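PDB 4ECN: leucine-rich repeat protein from Bacteroides thetaiotaomicron, which is of unknown function but, as an extracellular leucine-rich repeat protein, probably binds other proteins. Local coordinates for residues 328-333 and 352-357; 452-457 and 495-500. One frame throughout, in Å; residues are numbered along the deposited sequence.

Contact 1. Residues 328-333 and 352-357; sequences LSLAGF and LSFGTH
L328 and L352 lie side by side on one face of a short parallel pairing, their side chains pointing the same way. In both, CG is anti to the backbone N (chi1 170° in L328), and the matching torsions keep the two chains alongside each other. CD1 of L352 reaches its neighbour: it comes within 4.0 Å of L328 CB and CG and 3.9 Å of L328 CD2. Leucine suits the place because a branched, wholly apolar chain can fill the interior of the fold and still reach across to the next strand.

S353 is the residue through which the backbones join. Its N gives a hydrogen bond to L328 O (2.9 Å), and its O takes a nearly straight one from L330 N (2.7 Å), so both the N-H and the C=O of one residue are bonded to the same neighbouring segment. Its side chain turns to the other face, where OG stands 3.8 Å from OG of S329. Serine is small enough to lie there beside S329 with Y454 of the next strand touching it, and its hydroxyl can make a weak bond to G355 O.

L330 follows the end of its strand. With CG anti to the carbonyl carbon (chi1 -56°), it sends CD1 to the edge of the F354 ring, near the ring plane, 3.6 Å from F354 CD1. L328 and L330, like L352 and F354, match the paired apolar positions of the leucine-rich repeat, which alternate with a residue on the opposite face.

Strand 325-329 has the antiparallel strand 317-319 on its far side, while strand 351-353 passes the sheet on to strand 452-456, with L352 touching I453.

Contact 2. Residues 452-457 and 495-500; sequences IIYFAN and DVELYN
E497 lies across the ring of Y454, and its side chain can be traced atom by atom over the neighbouring strand. CB sits above one face of the ring, 3.9 Å from its centroid and 15° from the normal, a CH-pi contact. CG is anti to the backbone N and stands 3.9 Å from F455 O. CD then reaches Y454 CD2 and CE2, each at 3.5 Å, with the carboxylate plane turned 45° from the ring. At the tip OE1 is 3.3 Å from Y454 CE2, while OE2 lies nearest CD2. OE1 also has H357 as a hydrogen-bonding partner, which a buried carboxylate needs; glutamate suits the place because its CB can lie on an aromatic ring while its carboxylate reaches on to H357.

On the other face I453 meets V496, and F455 meets L498 through CB and CD2. These pairs match the apolar positions of the repeat consensus. The backbones pair in register as parallel strands, joined by alternating bonds such as E497 N to I453 O and F455 N to E497 O.

Just beyond the strands two asparagines meet. ND2 of N500 gives OD1 of N457 a bond of 2.8 Å, 167° at the hydrogen, directed at a lone pair in the carbonyl plane. Both residues have positive phi, which asparagine tolerates well, and their amides can bridge successive turns of chain.

The two strands belong to a beta-alpha-beta unit with helix 475-480 between them. Strand 351-353 flanks one side and strand 519-521 the other, while helix 377-384 packs on Y454 and D495, whose OD1 forms a salt bridge with R384.

In the fold
Contacts 1 and 2 are successive steps along one sheet of the leucine-rich repeat domain, with centres about 9 Å apart; strands 351-353 and 452-456 are neighbours and join them. A probable hydrogen bond of 2.7 Å runs from F354 N to Y454 O, and the F354 and F455 rings meet with nearly parallel planes on the apolar side. On the other side the end of segment 352-357 meets contact 2: H357 ND1 and E497 OE1, 2.8 Å apart, form a probable hydrogen bond, and T356 O accepts a bond from N457 ND2. The sodium ion, bound by Q314 and V317, lies near contact 1, about 9 Å from the side chain of S329.

Contact 1. Residues 328-333 and 352-357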
loop_
_atom_site.group_PDB
_atom_site.type_symbol
_atom_site.label_atom_id
_atom_site.label_comp_id
_atom_site.label_asym_id
_atom_site.label_seq_id
_atom_site.Cartn_x
_atom_site.Cartn_y
_atom_site.Cartn_z
ATOM N N LEU A 328 -1.880 6.721 13.436
ATOM C CA LEU A 328 -0.648 5.979 13.528
ATOM C C LEU A 328 -0.556 4.989 12.348
ATOM O O LEU A 328 -1.451 4.146 12.202
ATOM C CB LEU A 328 -0.551 5.261 14.894
ATOM C CG LEU A 328 0.578 4.244 15.095
ATOM C CD1 LEU A 328 1.923 4.892 14.988
ATOM C CD2 LEU A 328 0.462 3.606 16.434
ATOM N N SER A 329 0.524 5.102 11.515
ATOM C CA SER A 329 0.756 4.173 10.403
ATOM C C SER A 329 2.159 3.585 10.486
ATOM O O SER A 329 3.150 4.314 10.402
ATOM C CB SER A 329 0.538 4.837 9.040
ATOM O OG SER A 329 0.754 3.901 7.995
ATOM N N LEU A 330 2.244 2.265 10.653
ATOM C CA LEU A 330 3.531 1.568 10.703
ATOM C C LEU A 330 3.889 1.028 9.313
ATOM O O LEU A 330 4.919 0.375 9.152
ATOM C CB LEU A 330 3.508 0.442 11.739
ATOM C CG LEU A 330 3.140 0.836 13.162
ATOM C CD1 LEU A 330 3.210 -0.355 14.066
ATOM C CD2 LEU A 330 4.047 1.961 13.707
ATOM N N ALA A 331 3.052 1.327 8.310
ATOM C CA ALA A 331 3.244 0.905 6.930
ATOM C C ALA A 331 4.556 1.466 6.355
ATOM O O ALA A 331 4.850 2.653 6.539
ATOM C CB ALA A 331 2.061 1.359 6.084
ATOM N N GLY A 332 5.313 0.592 5.672
ATOM C CA GLY A 332 6.565 0.915 4.999
ATOM C C GLY A 332 7.836 0.720 5.798
ATOM O O GLY A 332 8.904 0.553 5.208
ATOM N N PHE A 333 7.746 0.703 7.132
ATOM C CA PHE A 333 8.919 0.615 8.006
ATOM C C PHE A 333 9.497 -0.775 8.161
ATOM O O PHE A 333 10.698 -0.896 8.431
ATOM C CB PHE A 333 8.572 1.119 9.395
ATOM C CG PHE A 333 8.361 2.604 9.425
ATOM C CD1 PHE A 333 9.436 3.474 9.282
ATOM C CD2 PHE A 333 7.108 3.134 9.661
ATOM C CE1 PHE A 333 9.251 4.844 9.337
ATOM C CE2 PHE A 333 6.923 4.507 9.723
ATOM C CZ PHE A 333 7.997 5.354 9.560
ATOM N N LEU A 352 -5.565 3.772 12.205
ATOM C CA LEU A 352 -4.490 2.895 12.671
ATOM C C LEU A 352 -4.182 1.889 11.597
ATOM O O LEU A 352 -5.085 1.219 11.104
ATOM C CB LEU A 352 -4.889 2.207 13.989
ATOM C CG LEU A 352 -3.929 1.177 14.563
ATOM C CD1 LEU A 352 -2.568 1.792 14.872
ATOM C CD2 LEU A 352 -4.521 0.541 15.797
ATOM N N SER A 353 -2.906 1.788 11.232
ATOM C CA SER A 353 -2.473 0.976 10.114
ATOM C C SER A 353 -1.111 0.257 10.392
ATOM O O SER A 353 -0.117 0.906 10.724
ATOM C CB SER A 353 -2.367 1.897 8.909
ATOM O OG SER A 353 -1.895 1.211 7.770
ATOM N N PHE A 354 -1.090 -1.089 10.264
ATOM C CA PHE A 354 0.077 -1.964 10.476
ATOM C C PHE A 354 0.619 -2.535 9.157
ATOM O O PHE A 354 1.692 -3.156 9.116
ATOM C CB PHE A 354 -0.308 -3.120 11.408
ATOM C CG PHE A 354 -0.800 -2.659 12.757
ATOM C CD1 PHE A 354 0.097 -2.227 13.736
ATOM C CD2 PHE A 354 -2.153 -2.672 13.061
ATOM C CE1 PHE A 354 -0.357 -1.806 14.988
ATOM C CE2 PHE A 354 -2.606 -2.284 14.330
ATOM C CZ PHE A 354 -1.704 -1.849 15.284
ATOM N N GLY A 355 -0.142 -2.326 8.098
ATOM C CA GLY A 355 0.174 -2.782 6.753
ATOM C C GLY A 355 -0.861 -2.292 5.775
ATOM O O GLY A 355 -1.902 -1.789 6.202
ATOM N N THR A 356 -0.604 -2.455 4.461
ATOM C CA THR A 356 -1.470 -1.968 3.371
ATOM C C THR A 356 -1.246 -2.795 2.118
ATOM O O THR A 356 -0.152 -3.306 1.895
ATOM C CB THR A 356 -1.142 -0.485 3.145
ATOM O OG1 THR A 356 -1.812 0.260 4.147
ATOM C CG2 THR A 356 -1.566 0.035 1.850
ATOM N N HIS A 357 -2.286 -2.923 1.297
ATOM C CA HIS A 357 -2.204 -3.628 0.024
ATOM C C HIS A 357 -1.270 -2.889 -0.956
ATOM O O HIS A 357 -0.736 -3.503 -1.878
ATOM C CB HIS A 357 -3.610 -3.795 -0.584
ATOM C CG HIS A 357 -4.339 -2.514 -0.776
ATOM N ND1 HIS A 357 -5.109 -1.976 0.228
ATOM C CD2 HIS A 357 -4.374 -1.691 -1.849
ATOM C CE1 HIS A 357 -5.581 -0.835 -0.257
ATOM N NE2 HIS A 357 -5.179 -0.635 -1.510
#

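Contact 2. Residues 452-457 and 495-500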
loop_
_atom_site.group_PDB
_atom_site.type_symbol
_atom_site.label_atom_id
_atom_site.label_comp_id
_atom_site.label_asym_id
_atom_site.label_seq_id
_atom_site.Cartn_x
_atom_site.Cartn_y
_atom_site.Cartn_z
ATOM N N ILE A 452 -10.842 3.652 11.039
ATOM C CA ILE A 452 -10.230 2.771 10.046
ATOM C C ILE A 452 -9.040 2.018 10.667
ATOM O O ILE A 452 -8.196 2.650 11.301
ATOM C CB ILE A 452 -9.782 3.625 8.818
ATOM C CG1 ILE A 452 -10.951 4.393 8.174
ATOM C CG2 ILE A 452 -9.090 2.779 7.779
ATOM C CD1 ILE A 452 -10.510 5.521 7.356
ATOM N N ILE A 453 -8.976 0.675 10.477
ATOM C CA ILE A 453 -7.881 -0.182 10.954
ATOM C C ILE A 453 -7.413 -1.055 9.755
ATOM O O ILE A 453 -8.229 -1.697 9.097
ATOM C CB ILE A 453 -8.213 -1.010 12.235
ATOM C CG1 ILE A 453 -6.945 -1.601 12.863
ATOM C CG2 ILE A 453 -9.298 -2.067 12.038
ATOM C CD1 ILE A 453 -7.066 -1.914 14.327
ATOM N N TYR A 454 -6.104 -1.003 9.449
ATOM C CA TYR A 454 -5.489 -1.741 8.351
ATOM C C TYR A 454 -4.376 -2.661 8.858
ATOM O O TYR A 454 -3.461 -2.228 9.565
ATOM C CB TYR A 454 -4.917 -0.777 7.284
ATOM C CG TYR A 454 -5.849 -0.332 6.166
ATOM C CD1 TYR A 454 -7.043 0.320 6.444
ATOM C CD2 TYR A 454 -5.451 -0.399 4.835
ATOM C CE1 TYR A 454 -7.878 0.778 5.422
ATOM C CE2 TYR A 454 -6.276 0.060 3.805
ATOM C CZ TYR A 454 -7.479 0.671 4.105
ATOM O OH TYR A 454 -8.312 1.107 3.097
ATOM N N PHE A 455 -4.510 -3.955 8.528
ATOM C CA PHE A 455 -3.560 -5.046 8.751
ATOM C C PHE A 455 -3.249 -5.658 7.448
ATOM O O PHE A 455 -4.183 -6.001 6.721
ATOM C CB PHE A 455 -4.104 -6.118 9.687
ATOM C CG PHE A 455 -4.668 -5.698 11.010
ATOM C CD1 PHE A 455 -3.856 -5.627 12.135
ATOM C CD2 PHE A 455 -6.034 -5.502 11.166
ATOM C CE1 PHE A 455 -4.390 -5.298 13.378
ATOM C CE2 PHE A 455 -6.569 -5.184 12.406
ATOM C CZ PHE A 455 -5.741 -5.074 13.505
ATOM N N ALA A 456 -1.979 -5.822 7.111
ATOM C CA ALA A 456 -1.654 -6.477 5.851
ATOM C C ALA A 456 -0.229 -6.971 5.848
ATOM O O ALA A 456 0.623 -6.421 6.547
ATOM C CB ALA A 456 -1.885 -5.540 4.672
ATOM N N ASN A 457 0.004 -8.041 5.068
ATOM C CA ASN A 457 1.282 -8.700 4.794
ATOM C C ASN A 457 2.041 -9.016 6.068
ATOM O O ASN A 457 3.247 -8.752 6.153
ATOM C CB ASN A 457 2.122 -7.821 3.897
ATOM C CG ASN A 457 1.339 -7.142 2.814
ATOM O OD1 ASN A 457 0.823 -7.783 1.898
ATOM N ND2 ASN A 457 1.220 -5.830 2.922
ATOM N N ASP A 495 -14.191 0.741 8.570
ATOM C CA ASP A 495 -13.285 0.136 7.598
ATOM C C ASP A 495 -12.240 -0.715 8.259
ATOM O O ASP A 495 -11.591 -0.256 9.192
ATOM C CB ASP A 495 -12.601 1.219 6.762
ATOM C CG ASP A 495 -13.515 1.894 5.760
ATOM O OD1 ASP A 495 -14.547 2.470 6.185
ATOM O OD2 ASP A 495 -13.171 1.895 4.560
ATOM N N VAL A 496 -12.081 -1.969 7.766
ATOM C CA VAL A 496 -11.089 -2.961 8.231
ATOM C C VAL A 496 -10.466 -3.620 7.031
ATOM O O VAL A 496 -11.180 -3.948 6.081
ATOM C CB VAL A 496 -11.650 -4.038 9.203
ATOM C CG1 VAL A 496 -10.560 -5.018 9.634
ATOM C CG2 VAL A 496 -12.312 -3.408 10.425
ATOM N N GLU A 497 -9.132 -3.807 7.073
ATOM C CA GLU A 497 -8.358 -4.524 6.071
ATOM C C GLU A 497 -7.494 -5.571 6.755
ATOM O O GLU A 497 -6.760 -5.268 7.698
ATOM C CB GLU A 497 -7.499 -3.587 5.212
ATOM C CG GLU A 497 -6.623 -4.297 4.180
ATOM C CD GLU A 497 -6.020 -3.392 3.121
ATOM O OE1 GLU A 497 -6.790 -2.828 2.304
ATOM O OE2 GLU A 497 -4.773 -3.287 3.075
ATOM N N LEU A 498 -7.625 -6.814 6.272
ATOM C CA LEU A 498 -6.877 -8.005 6.637
ATOM C C LEU A 498 -6.389 -8.633 5.350
ATOM O O LEU A 498 -6.873 -9.670 4.932
ATOM C CB LEU A 498 -7.738 -8.956 7.476
ATOM C CG LEU A 498 -7.673 -8.790 8.977
ATOM C CD1 LEU A 498 -8.759 -9.573 9.626
ATOM C CD2 LEU A 498 -6.345 -9.241 9.531
ATOM N N TYR A 499 -5.474 -7.946 4.683
ATOM C CA TYR A 499 -4.945 -8.298 3.369
ATOM C C TYR A 499 -3.694 -9.145 3.471
ATOM O O TYR A 499 -2.797 -8.844 4.254
ATOM C CB TYR A 499 -4.630 -7.001 2.590
ATOM C CG TYR A 499 -4.087 -7.221 1.195
ATOM C CD1 TYR A 499 -4.931 -7.566 0.146
ATOM C CD2 TYR A 499 -2.732 -7.068 0.919
ATOM C CE1 TYR A 499 -4.432 -7.819 -1.127
ATOM C CE2 TYR A 499 -2.228 -7.277 -0.362
ATOM C CZ TYR A 499 -3.085 -7.641 -1.388
ATOM O OH TYR A 499 -2.612 -7.877 -2.664
ATOM N N ASN A 500 -3.623 -10.182 2.647
ATOM C CA ASN A 500 -2.461 -11.042 2.477
ATOM C C ASN A 500 -1.754 -11.408 3.809
ATOM O O ASN A 500 -0.601 -11.027 4.001
ATOM C CB ASN A 500 -1.458 -10.330 1.538
ATOM C CG ASN A 500 -0.251 -11.133 1.115
ATOM O OD1 ASN A 500 -0.310 -12.358 0.901
ATOM N ND2 ASN A 500 0.870 -10.441 1.001
#